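Local coordinates for protein lantibiotic dehydratase (Microbispora corallina, PDB 5EHK) that probably dehydrates serine and threonine residues of the NAI-107 precursor peptide, using glutamyl-tRNA to activate their hydroxyl groups, at residues M13-V18 and L783-V788; A147-G152 and G542-V547; W160-G165 and I372-R377. All coordinates share one frame; numbering follows the deposited sequence.

Contact 1: residues M13-V18 and L783-V788; sequences MVRTPV and LAEIVV
A salt bridge between Arg15 NH1 and Glu785 OE1, 2.6 Å long, is the one polar link between side chains here. Guanidinium and carboxylate planes stand 90° apart, and the nitrogen meets the oxygen from above the carboxylate plane. CG of Arg15 lies beside its backbone N (chi1 -41°), and the chain then runs extended to NE, obliquely across Glu785. Proximity to the arginine should favour the ionised carboxylate; a weak, long ion pair with Arg735 may add to this.

The main chains are joined by four bonds. Arg15 N reaches Glu785 O at 2.9 Å and Glu785 N returns to Arg15 O at 3.0 Å. One hydrogen-bonded pair further, Val787 N meets Met13 O at 2.8 Å, from above the carbonyl plane, while Met13 N sits on a lone pair of Val787 O at 3.2 Å. This is an antiparallel beta ladder, in which strand 6-17 runs between strands 147-155 and 785-792.

On the face bearing Met13, Arg15, Glu785 and Val787, CG2 of Val787 rests over the centre of the Arg15 guanidinium, 3.3 Å from CZ. Met13, bent at chi3, lays CE alongside the same methyl at 4.2 Å. Val14 and Ile786 form the non-hydrogen-bonded pair on the other face, where Ile786 touches Leu378 and Val14 touches Ser150. Past the ladder, the Pro17 ring brings CD close to Leu783 O.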
ATOM      1  N   MET A  13     -29.684 -29.528  -6.398  1.00 27.31           N
ATOM      2  CA  MET A  13     -29.550 -29.652  -7.846  1.00 26.55           C
ATOM      3  C   MET A  13     -28.343 -30.517  -8.172  1.00 25.94           C
ATOM      4  O   MET A  13     -27.425 -30.626  -7.372  1.00 27.45           O
ATOM      5  CB  MET A  13     -29.441 -28.284  -8.528  1.00 26.58           C
ATOM      6  CG  MET A  13     -29.626 -28.331 -10.043  1.00 27.05           C
ATOM      7  SD  MET A  13     -29.264 -26.799 -10.941  1.00 33.89           S
ATOM      8  CE  MET A  13     -27.470 -26.741 -10.853  1.00 25.98           C
ATOM      9  N   VAL A  14     -28.358 -31.142  -9.342  1.00 27.95           N
ATOM     10  CA  VAL A  14     -27.280 -32.020  -9.760  1.00 26.48           C
ATOM     11  C   VAL A  14     -26.848 -31.539 -11.116  1.00 29.06           C
ATOM     12  O   VAL A  14     -27.701 -31.222 -11.948  1.00 28.18           O
ATOM     13  CB  VAL A  14     -27.754 -33.474  -9.900  1.00 22.79           C
ATOM     14  CG1 VAL A  14     -26.607 -34.359 -10.344  1.00 25.57           C
ATOM     15  CG2 VAL A  14     -28.333 -33.964  -8.585  1.00 26.71           C
ATOM     16  N   ARG A  15     -25.537 -31.409 -11.310  1.00 26.88           N
ATOM     17  CA  ARG A  15     -24.977 -31.109 -12.624  1.00 24.69           C
ATOM     18  C   ARG A  15     -24.290 -32.366 -13.088  1.00 27.53           C
ATOM     19  O   ARG A  15     -23.625 -33.029 -12.293  1.00 34.40           O
ATOM     20  CB  ARG A  15     -23.927 -30.000 -12.562  1.00 27.56           C
ATOM     21  CG  ARG A  15     -24.219 -28.815 -11.664  1.00 25.59           C
ATOM     22  CD  ARG A  15     -23.072 -27.812 -11.761  1.00 29.72           C
ATOM     23  NE  ARG A  15     -23.340 -26.584 -11.023  1.00 30.56           N
ATOM     24  CZ  ARG A  15     -22.660 -26.214  -9.941  1.00 31.21           C
ATOM     25  NH1 ARG A  15     -21.667 -26.970  -9.474  1.00 31.30           N
ATOM     26  NH2 ARG A  15     -22.973 -25.095  -9.320  1.00 29.06           N
ATOM     27  N   THR A  16     -24.440 -32.713 -14.358  1.00 28.23           N
ATOM     28  CA  THR A  16     -23.830 -33.940 -14.860  1.00 26.33           C
ATOM     29  C   THR A  16     -23.683 -33.978 -16.383  1.00 27.22           C
ATOM     30  O   THR A  16     -24.502 -33.401 -17.094  1.00 29.13           O
ATOM     31  CB  THR A  16     -24.622 -35.147 -14.337  1.00 38.40           C
ATOM     32  OG1 THR A  16     -23.838 -35.811 -13.336  1.00 47.17           O
ATOM     33  CG2 THR A  16     -25.008 -36.125 -15.461  1.00 39.43           C
ATOM     34  N   PRO A  17     -22.632 -34.648 -16.893  1.00 26.05           N
ATOM     35  CA  PRO A  17     -22.524 -34.774 -18.355  1.00 30.61           C
ATOM     36  C   PRO A  17     -23.425 -35.883 -18.930  1.00 30.89           C
ATOM     37  O   PRO A  17     -23.831 -36.775 -18.189  1.00 29.69           O
ATOM     38  CB  PRO A  17     -21.042 -35.124 -18.555  1.00 28.85           C
ATOM     39  CG  PRO A  17     -20.658 -35.834 -17.299  1.00 24.80           C
ATOM     40  CD  PRO A  17     -21.481 -35.243 -16.191  1.00 21.20           C
ATOM     41  N   VAL A  18     -23.720 -35.839 -20.229  1.00 33.42           N
ATOM     42  CA  VAL A  18     -24.560 -36.878 -20.826  1.00 37.39           C
ATOM     43  C   VAL A  18     -23.872 -38.237 -20.727  1.00 33.71           C
ATOM     44  O   VAL A  18     -24.509 -39.229 -20.377  1.00 41.37           O
ATOM     45  CB  VAL A  18     -24.883 -36.619 -22.305  1.00 36.89           C
ATOM     46  CG1 VAL A  18     -25.141 -35.151 -22.561  1.00 34.58           C
ATOM     47  CG2 VAL A  18     -23.757 -37.108 -23.156  1.00 33.25           C
ATOM     48  N   LEU A 783     -18.119 -37.850 -11.361  1.00 29.96           N
ATOM     49  CA  LEU A 783     -18.412 -37.164 -12.604  1.00 31.93           C
ATOM     50  C   LEU A 783     -19.657 -36.330 -12.445  1.00 36.46           C
ATOM     51  O   LEU A 783     -20.205 -35.830 -13.429  1.00 38.26           O
ATOM     52  CB  LEU A 783     -18.711 -38.171 -13.703  1.00 31.96           C
ATOM     53  CG  LEU A 783     -17.612 -39.114 -14.155  1.00 31.92           C
ATOM     54  CD1 LEU A 783     -18.055 -39.768 -15.453  1.00 26.74           C
ATOM     55  CD2 LEU A 783     -16.315 -38.362 -14.311  1.00 30.23           C
ATOM     56  N   ALA A 784     -20.107 -36.174 -11.210  1.00 30.61           N
ATOM     57  CA  ALA A 784     -21.350 -35.485 -10.963  1.00 28.43           C
ATOM     58  C   ALA A 784     -21.133 -34.504  -9.843  1.00 37.08           C
ATOM     59  O   ALA A 784     -20.467 -34.818  -8.853  1.00 41.85           O
ATOM     60  CB  ALA A 784     -22.401 -36.469 -10.576  1.00 33.91           C
ATOM     61  N   GLU A 785     -21.677 -33.306 -10.013  1.00 33.62           N
ATOM     62  CA  GLU A 785     -21.601 -32.278  -8.987  1.00 34.12           C
ATOM     63  C   GLU A 785     -22.959 -32.169  -8.313  1.00 31.64           C
ATOM     64  O   GLU A 785     -23.998 -32.186  -8.977  1.00 33.96           O
ATOM     65  CB  GLU A 785     -21.192 -30.930  -9.593  1.00 30.53           C
ATOM     66  CG  GLU A 785     -19.837 -30.420  -9.120  1.00 37.69           C
ATOM     67  CD  GLU A 785     -19.210 -29.424 -10.100  1.00 48.69           C
ATOM     68  OE1 GLU A 785     -19.964 -28.603 -10.672  1.00 45.30           O
ATOM     69  OE2 GLU A 785     -17.972 -29.493 -10.330  1.00 52.04           O
ATOM     70  N   ILE A 786     -22.949 -32.077  -6.996  1.00 24.30           N
ATOM     71  CA  ILE A 786     -24.171 -31.853  -6.251  1.00 28.64           C
ATOM     72  C   ILE A 786     -24.146 -30.439  -5.682  1.00 25.31           C
ATOM     73  O   ILE A 786     -23.190 -30.063  -5.011  1.00 27.77           O
ATOM     74  CB  ILE A 786     -24.312 -32.905  -5.136  1.00 27.84           C
ATOM     75  CG1 ILE A 786     -24.499 -34.279  -5.776  1.00 37.19           C
ATOM     76  CG2 ILE A 786     -25.468 -32.581  -4.244  1.00 23.33           C
ATOM     77  CD1 ILE A 786     -24.294 -35.426  -4.837  1.00 39.47           C
ATOM     78  N   VAL A 787     -25.158 -29.635  -5.987  1.00 21.07           N
ATOM     79  CA  VAL A 787     -25.239 -28.298  -5.406  1.00 20.18           C
ATOM     80  C   VAL A 787     -26.239 -28.263  -4.267  1.00 22.41           C
ATOM     81  O   VAL A 787     -27.451 -28.310  -4.480  1.00 26.11           O
ATOM     82  CB  VAL A 787     -25.677 -27.248  -6.427  1.00 21.72           C
ATOM     83  CG1 VAL A 787     -25.534 -25.871  -5.824  1.00 20.21           C
ATOM     84  CG2 VAL A 787     -24.847 -27.348  -7.675  1.00 22.02           C
ATOM     85  N   VAL A 788     -25.741 -28.134  -3.053  1.00 20.24           N
ATOM     86  CA  VAL A 788     -26.609 -28.176  -1.898  1.00 19.53           C
ATOM     87  C   VAL A 788     -26.638 -26.860  -1.150  1.00 17.22           C
ATOM     88  O   VAL A 788     -25.641 -26.443  -0.616  1.00 18.02           O
ATOM     89  CB  VAL A 788     -26.228 -29.374  -0.978  1.00 21.54           C
ATOM     90  CG1 VAL A 788     -24.797 -29.805  -1.203  1.00 24.04           C
ATOM     91  CG2 VAL A 788     -26.546 -29.096   0.502  1.00 21.19           C
TER

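Contact 2: residues A147-G152 and G542-V547; sequences AGVSGG and GLLPDV
No hydrogen bond joins residues 147-152 to residues 542-547; the tight part of the contact is the isobutyl end of Leu544. Its CG lies beside the backbone N (chi1 -49°), and both branches of the fork rest against the main chain at Ser150-Gly151. CD1 comes to 3.3 Å from Ser150 C, and CD2 to 3.6 Å from Ser150 CA. Val149 adds its CG2 methyl, in the crowded position between backbone N and carbonyl carbon, which crosses obliquely toward Leu544 CD1 at 4.1 Å and Leu543 CD2 at 4.3 Å. Met13 and Phe540 close in around these apolar groups, while the Ser150 side chain sets off away from the loop and touches Leu374.

Gly151 marks the looser, more open side. Its bare CA lies 3.9 Å from Val547 CG1 and 4.0 Å from Asp546 OD2, the carboxylate of an exposed residue in the first turn that forms no bond across. Leu544, at the N-cap position, receives Val547 N on its carbonyl O in a weak bond. The N-terminal end of helix 545-556 and the loop leading into it thus pack against strand 147-155, with Leu544 and Val547 also touching the neighbouring strand 6-17.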
ATOM      1  N   ALA A 147     -23.726 -31.248 -21.103  1.00 34.86           N
ATOM      2  CA  ALA A 147     -24.065 -31.507 -19.710  1.00 25.25           C
ATOM      3  C   ALA A 147     -25.282 -30.715 -19.277  1.00 26.07           C
ATOM      4  O   ALA A 147     -25.668 -29.747 -19.938  1.00 25.58           O
ATOM      5  CB  ALA A 147     -22.885 -31.189 -18.818  1.00 25.14           C
ATOM      6  N   GLY A 148     -25.889 -31.131 -18.167  1.00 21.40           N
ATOM      7  CA  GLY A 148     -27.126 -30.530 -17.733  1.00 20.81           C
ATOM      8  C   GLY A 148     -27.475 -30.836 -16.300  1.00 24.59           C
ATOM      9  O   GLY A 148     -26.632 -31.344 -15.562  1.00 24.12           O
ATOM     10  N   VAL A 149     -28.725 -30.560 -15.919  1.00 24.79           N
ATOM     11  CA  VAL A 149     -29.121 -30.571 -14.509  1.00 28.29           C
ATOM     12  C   VAL A 149     -30.265 -31.548 -14.213  1.00 31.87           C
ATOM     13  O   VAL A 149     -30.975 -31.969 -15.129  1.00 37.51           O
ATOM     14  CB  VAL A 149     -29.566 -29.165 -14.035  1.00 26.07           C
ATOM     15  CG1 VAL A 149     -28.419 -28.181 -14.181  1.00 20.48           C
ATOM     16  CG2 VAL A 149     -30.745 -28.684 -14.855  1.00 28.22           C
ATOM     17  N   SER A 150     -30.446 -31.893 -12.939  1.00 27.60           N
ATOM     18  CA  SER A 150     -31.577 -32.724 -12.517  1.00 23.47           C
ATOM     19  C   SER A 150     -31.887 -32.563 -11.025  1.00 27.36           C
ATOM     20  O   SER A 150     -31.020 -32.171 -10.223  1.00 23.18           O
ATOM     21  CB  SER A 150     -31.314 -34.204 -12.808  1.00 32.16           C
ATOM     22  OG  SER A 150     -30.247 -34.718 -12.020  1.00 36.12           O
ATOM     23  N   GLY A 151     -33.135 -32.864 -10.663  1.00 26.97           N
ATOM     24  CA  GLY A 151     -33.559 -32.888  -9.267  1.00 26.46           C
ATOM     25  C   GLY A 151     -32.897 -33.980  -8.422  1.00 27.54           C
ATOM     26  O   GLY A 151     -32.424 -34.999  -8.936  1.00 30.27           O
ATOM     27  N   GLY A 152     -32.839 -33.752  -7.115  1.00 26.69           N
ATOM     28  CA  GLY A 152     -32.241 -34.692  -6.186  1.00 26.65           C
ATOM     29  C   GLY A 152     -32.793 -34.405  -4.810  1.00 29.13           C
ATOM     30  O   GLY A 152     -33.301 -33.327  -4.565  1.00 31.66           O
ATOM     31  N   GLY A 542     -38.009 -24.043 -14.160  1.00 37.41           N
ATOM     32  CA  GLY A 542     -38.852 -24.657 -15.176  1.00 38.69           C
ATOM     33  C   GLY A 542     -38.446 -26.095 -15.472  1.00 39.60           C
ATOM     34  O   GLY A 542     -39.291 -26.979 -15.611  1.00 43.36           O
ATOM     35  N   LEU A 543     -37.138 -26.322 -15.567  1.00 40.97           N
ATOM     36  CA  LEU A 543     -36.578 -27.643 -15.852  1.00 41.98           C
ATOM     37  C   LEU A 543     -36.814 -28.663 -14.741  1.00 45.97           C
ATOM     38  O   LEU A 543     -37.053 -29.840 -15.011  1.00 47.41           O
ATOM     39  CB  LEU A 543     -35.085 -27.538 -16.148  1.00 29.76           C
ATOM     40  CG  LEU A 543     -34.772 -27.424 -17.629  1.00 33.93           C
ATOM     41  CD1 LEU A 543     -35.748 -26.482 -18.327  1.00 40.21           C
ATOM     42  CD2 LEU A 543     -33.347 -26.949 -17.815  1.00 29.66           C
ATOM     43  N   LEU A 544     -36.760 -28.225 -13.492  1.00 39.09           N
ATOM     44  CA  LEU A 544     -36.912 -29.172 -12.396  1.00 38.74           C
ATOM     45  C   LEU A 544     -38.077 -28.815 -11.487  1.00 36.20           C
ATOM     46  O   LEU A 544     -37.865 -28.424 -10.337  1.00 34.34           O
ATOM     47  CB  LEU A 544     -35.618 -29.271 -11.597  1.00 35.30           C
ATOM     48  CG  LEU A 544     -34.376 -29.472 -12.454  1.00 38.86           C
ATOM     49  CD1 LEU A 544     -33.124 -29.510 -11.568  1.00 30.91           C
ATOM     50  CD2 LEU A 544     -34.519 -30.749 -13.310  1.00 34.29           C
ATOM     51  N   PRO A 545     -39.310 -28.977 -11.998  1.00 35.42           N
ATOM     52  CA  PRO A 545     -40.571 -28.585 -11.349  1.00 37.42           C
ATOM     53  C   PRO A 545     -40.572 -29.056  -9.908  1.00 38.15           C
ATOM     54  O   PRO A 545     -41.033 -28.361  -8.990  1.00 32.02           O
ATOM     55  CB  PRO A 545     -41.620 -29.363 -12.146  1.00 42.98           C
ATOM     56  CG  PRO A 545     -41.010 -29.539 -13.490  1.00 43.77           C
ATOM     57  CD  PRO A 545     -39.553 -29.780 -13.209  1.00 37.72           C
ATOM     58  N   ASP A 546     -40.035 -30.265  -9.754  1.00 42.67           N
ATOM     59  CA  ASP A 546     -39.664 -30.858  -8.485  1.00 36.93           C
ATOM     60  C   ASP A 546     -39.051 -29.817  -7.523  1.00 41.28           C
ATOM     61  O   ASP A 546     -39.692 -29.393  -6.553  1.00 40.31           O
ATOM     62  CB  ASP A 546     -38.614 -31.951  -8.772  1.00 40.86           C
ATOM     63  CG  ASP A 546     -38.425 -32.226 -10.284  1.00 35.47           C
ATOM     64  OD1 ASP A 546     -39.382 -32.026 -11.074  1.00 30.91           O
ATOM     65  OD2 ASP A 546     -37.322 -32.657 -10.681  1.00 25.14           O
ATOM     66  N   VAL A 547     -37.858 -29.322  -7.838  1.00 35.10           N
ATOM     67  CA  VAL A 547     -37.144 -28.481  -6.877  1.00 35.94           C
ATOM     68  C   VAL A 547     -37.533 -26.991  -6.920  1.00 32.75           C
ATOM     69  O   VAL A 547     -37.509 -26.304  -5.890  1.00 28.83           O
ATOM     70  CB  VAL A 547     -35.606 -28.697  -6.972  1.00 37.94           C
ATOM     71  CG1 VAL A 547     -35.257 -29.552  -8.177  1.00 34.87           C
ATOM     72  CG2 VAL A 547     -34.865 -27.381  -7.008  1.00 33.59           C
TER

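Contact 3: residues W160-G165 and I372-R377; sequences WLAGTG and IDLEVR
Asp373 OD2 is gripped by two backbone N-H groups of segment 160-165. Gly165 N meets its anti lone pair at 3.0 Å, and Thr164 N adds a weak bond at 3.2 Å. CG anti to the backbone N (chi1 -176°) carries the carboxylate across to that loop, alongside Gly163 CA. Asp373 O takes Gly163 N at 2.9 Å from above the carbonyl plane.

The pairing runs on as an antiparallel ladder: Leu161 N makes a bent bond to Glu375 O at 2.8 Å, and Glu375 N meets Leu161 O at 3.0 Å from above the carbonyl plane. Strand 366-379 thus carries the short strand 159-162 antiparallel on one edge and strand 147-155 parallel on the other.

Trp160, Ala162, Leu374 and Val376 share one face. Val376 CG2 sits over the six-membered ring of Trp160 in a CH-pi contact, 3.9 Å from its centroid and 8° off the normal. Leu374 crosses the indole obliquely, its CD1 reaching 3.4 Å from Trp160 NE1 and also touching Ala162. Pro780 and Ala784 also touch Trp160. On the face of Leu161 and Glu375 the two CB atoms abut, and Arg377 NE, above the Glu375 carboxylate plane, forms a salt bridge with OE2 at its guanidinium edge.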
ATOM      1  N   TRP A 160     -29.719 -44.075  -7.246  1.00 35.82           N
ATOM      2  CA  TRP A 160     -29.014 -43.445  -8.358  1.00 33.98           C
ATOM      3  C   TRP A 160     -29.470 -43.947  -9.725  1.00 37.90           C
ATOM      4  O   TRP A 160     -28.755 -44.677 -10.399  1.00 36.74           O
ATOM      5  CB  TRP A 160     -27.506 -43.621  -8.223  1.00 38.33           C
ATOM      6  CG  TRP A 160     -26.708 -42.696  -9.119  1.00 44.34           C
ATOM      7  CD1 TRP A 160     -26.530 -42.804 -10.481  1.00 40.16           C
ATOM      8  CD2 TRP A 160     -25.968 -41.538  -8.715  1.00 47.98           C
ATOM      9  NE1 TRP A 160     -25.736 -41.782 -10.940  1.00 37.82           N
ATOM     10  CE2 TRP A 160     -25.374 -40.991  -9.880  1.00 50.42           C
ATOM     11  CE3 TRP A 160     -25.744 -40.910  -7.483  1.00 46.87           C
ATOM     12  CZ2 TRP A 160     -24.573 -39.838  -9.845  1.00 44.21           C
ATOM     13  CZ3 TRP A 160     -24.943 -39.763  -7.450  1.00 50.04           C
ATOM     14  CH2 TRP A 160     -24.367 -39.245  -8.623  1.00 42.85           C
ATOM     15  N   LEU A 161     -30.669 -43.549 -10.127  1.00 43.43           N
ATOM     16  CA  LEU A 161     -31.265 -44.040 -11.360  1.00 44.07           C
ATOM     17  C   LEU A 161     -30.906 -43.236 -12.610  1.00 40.16           C
ATOM     18  O   LEU A 161     -31.629 -42.326 -13.001  1.00 39.51           O
ATOM     19  CB  LEU A 161     -32.786 -44.117 -11.201  1.00 52.39           C
ATOM     20  CG  LEU A 161     -33.474 -45.194 -12.039  1.00 57.57           C
ATOM     21  CD1 LEU A 161     -32.995 -46.577 -11.612  1.00 49.77           C
ATOM     22  CD2 LEU A 161     -34.990 -45.057 -11.909  1.00 53.31           C
ATOM     23  N   ALA A 162     -29.816 -43.612 -13.266  1.00 42.46           N
ATOM     24  CA  ALA A 162     -29.463 -42.989 -14.533  1.00 42.15           C
ATOM     25  C   ALA A 162     -30.386 -43.487 -15.632  1.00 42.56           C
ATOM     26  O   ALA A 162     -30.528 -44.692 -15.825  1.00 51.97           O
ATOM     27  CB  ALA A 162     -28.014 -43.275 -14.886  1.00 42.09           C
ATOM     28  N   GLY A 163     -30.997 -42.553 -16.353  1.00 40.42           N
ATOM     29  CA  GLY A 163     -31.866 -42.866 -17.474  1.00 37.74           C
ATOM     30  C   GLY A 163     -31.224 -42.473 -18.792  1.00 42.07           C
ATOM     31  O   GLY A 163     -29.996 -42.425 -18.904  1.00 49.37           O
ATOM     32  N   THR A 164     -32.044 -42.232 -19.809  1.00 42.26           N
ATOM     33  CA  THR A 164     -31.532 -41.848 -21.121  1.00 39.57           C
ATOM     34  C   THR A 164     -32.430 -40.824 -21.815  1.00 39.54           C
ATOM     35  O   THR A 164     -32.087 -40.312 -22.882  1.00 41.74           O
ATOM     36  CB  THR A 164     -31.377 -43.070 -22.047  1.00 37.11           C
ATOM     37  OG1 THR A 164     -30.299 -42.840 -22.963  1.00 39.65           O
ATOM     38  CG2 THR A 164     -32.687 -43.332 -22.822  1.00 30.88           C
ATOM     39  N   GLY A 165     -33.578 -40.528 -21.214  1.00 38.13           N
ATOM     40  CA  GLY A 165     -34.522 -39.597 -21.810  1.00 41.85           C
ATOM     41  C   GLY A 165     -34.241 -38.116 -21.582  1.00 44.22           C
ATOM     42  O   GLY A 165     -35.090 -37.397 -21.063  1.00 45.57           O
ATOM     43  N   ILE A 372     -31.110 -33.469 -17.571  1.00 33.62           N
ATOM     44  CA  ILE A 372     -30.607 -34.832 -17.492  1.00 34.65           C
ATOM     45  C   ILE A 372     -31.630 -35.802 -16.897  1.00 37.63           C
ATOM     46  O   ILE A 372     -32.221 -35.522 -15.848  1.00 38.82           O
ATOM     47  CB  ILE A 372     -29.326 -34.876 -16.646  1.00 32.90           C
ATOM     48  CG1 ILE A 372     -28.187 -34.155 -17.370  1.00 30.46           C
ATOM     49  CG2 ILE A 372     -28.942 -36.314 -16.314  1.00 34.92           C
ATOM     50  CD1 ILE A 372     -27.911 -34.627 -18.800  1.00 28.56           C
ATOM     51  N   ASP A 373     -31.852 -36.930 -17.575  1.00 41.50           N
ATOM     52  CA  ASP A 373     -32.680 -38.011 -17.023  1.00 42.75           C
ATOM     53  C   ASP A 373     -31.860 -38.812 -16.024  1.00 39.23           C
ATOM     54  O   ASP A 373     -31.053 -39.664 -16.393  1.00 40.04           O
ATOM     55  CB  ASP A 373     -33.238 -38.918 -18.137  1.00 44.58           C
ATOM     56  CG  ASP A 373     -34.183 -40.002 -17.603  1.00 48.53           C
ATOM     57  OD1 ASP A 373     -34.569 -39.940 -16.415  1.00 47.22           O
ATOM     58  OD2 ASP A 373     -34.547 -40.914 -18.380  1.00 48.15           O
ATOM     59  N   LEU A 374     -32.082 -38.524 -14.751  1.00 38.41           N
ATOM     60  CA  LEU A 374     -31.271 -39.070 -13.676  1.00 35.48           C
ATOM     61  C   LEU A 374     -31.986 -38.752 -12.387  1.00 38.12           C
ATOM     62  O   LEU A 374     -32.371 -37.610 -12.126  1.00 39.73           O
ATOM     63  CB  LEU A 374     -29.872 -38.445 -13.672  1.00 39.73           C
ATOM     64  CG  LEU A 374     -28.804 -38.745 -12.604  1.00 42.24           C
ATOM     65  CD1 LEU A 374     -28.224 -40.164 -12.695  1.00 37.59           C
ATOM     66  CD2 LEU A 374     -27.676 -37.712 -12.704  1.00 30.26           C
ATOM     67  N   GLU A 375     -32.192 -39.784 -11.590  1.00 40.37           N
ATOM     68  CA  GLU A 375     -32.759 -39.599 -10.281  1.00 46.46           C
ATOM     69  C   GLU A 375     -31.667 -39.851  -9.263  1.00 42.86           C
ATOM     70  O   GLU A 375     -30.959 -40.848  -9.328  1.00 41.05           O
ATOM     71  CB  GLU A 375     -33.967 -40.508 -10.084  1.00 49.90           C
ATOM     72  CG  GLU A 375     -34.711 -40.256  -8.787  1.00 60.03           C
ATOM     73  CD  GLU A 375     -35.937 -41.147  -8.635  1.00 74.80           C
ATOM     74  OE1 GLU A 375     -36.122 -42.075  -9.468  1.00 71.25           O
ATOM     75  OE2 GLU A 375     -36.693 -40.931  -7.658  1.00 73.57           O
ATOM     76  N   VAL A 376     -31.486 -38.896  -8.365  1.00 40.35           N
ATOM     77  CA  VAL A 376     -30.484 -39.034  -7.333  1.00 37.41           C
ATOM     78  C   VAL A 376     -31.083 -38.811  -5.964  1.00 40.65           C
ATOM     79  O   VAL A 376     -31.787 -37.826  -5.728  1.00 39.51           O
ATOM     80  CB  VAL A 376     -29.308 -38.078  -7.543  1.00 32.77           C
ATOM     81  CG1 VAL A 376     -28.389 -38.119  -6.333  1.00 34.66           C
ATOM     82  CG2 VAL A 376     -28.534 -38.457  -8.795  1.00 36.96           C
ATOM     83  N   ARG A 377     -30.826 -39.751  -5.066  1.00 32.68           N
ATOM     84  CA  ARG A 377     -31.228 -39.575  -3.689  1.00 36.66           C
ATOM     85  C   ARG A 377     -30.069 -39.902  -2.788  1.00 35.21           C
ATOM     86  O   ARG A 377     -29.310 -40.827  -3.052  1.00 34.79           O
ATOM     87  CB  ARG A 377     -32.444 -40.434  -3.350  1.00 45.29           C
ATOM     88  CG  ARG A 377     -33.731 -39.846  -3.870  1.00 50.91           C
ATOM     89  CD  ARG A 377     -34.835 -40.863  -3.876  1.00 67.32           C
ATOM     90  NE  ARG A 377     -35.951 -40.405  -4.693  1.00 72.87           N
ATOM     91  CZ  ARG A 377     -37.045 -39.842  -4.200  1.00 71.81           C
ATOM     92  NH1 ARG A 377     -37.172 -39.682  -2.888  1.00 68.02           N
ATOM     93  NH2 ARG A 377     -38.011 -39.450  -5.019  1.00 74.59           N
TER

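The three contacts nest along the chain: contact 3 inside the loop closed by contact 2, and contact 2 inside that of contact 1. Their centres are about 10 to 11 Å apart, on the same side of the chain's centre. Strands 785-792, 6-17, 147-155, 366-379 and 159-162 lie side by side in that order, and contact 2 brings the start of helix 545-556 against them. Thr16 N and Val14 N probably bond to Gly148 O and Ser150 O, and Ile372 N to Val149 O. Leu374 CD2 packs on Val14 and Thr16, and Ala784 on Trp160. Strands from the N-terminal end, from residues 147-379 and from beyond residue 784 meet in one place, tying together distant parts of the dehydratase chain.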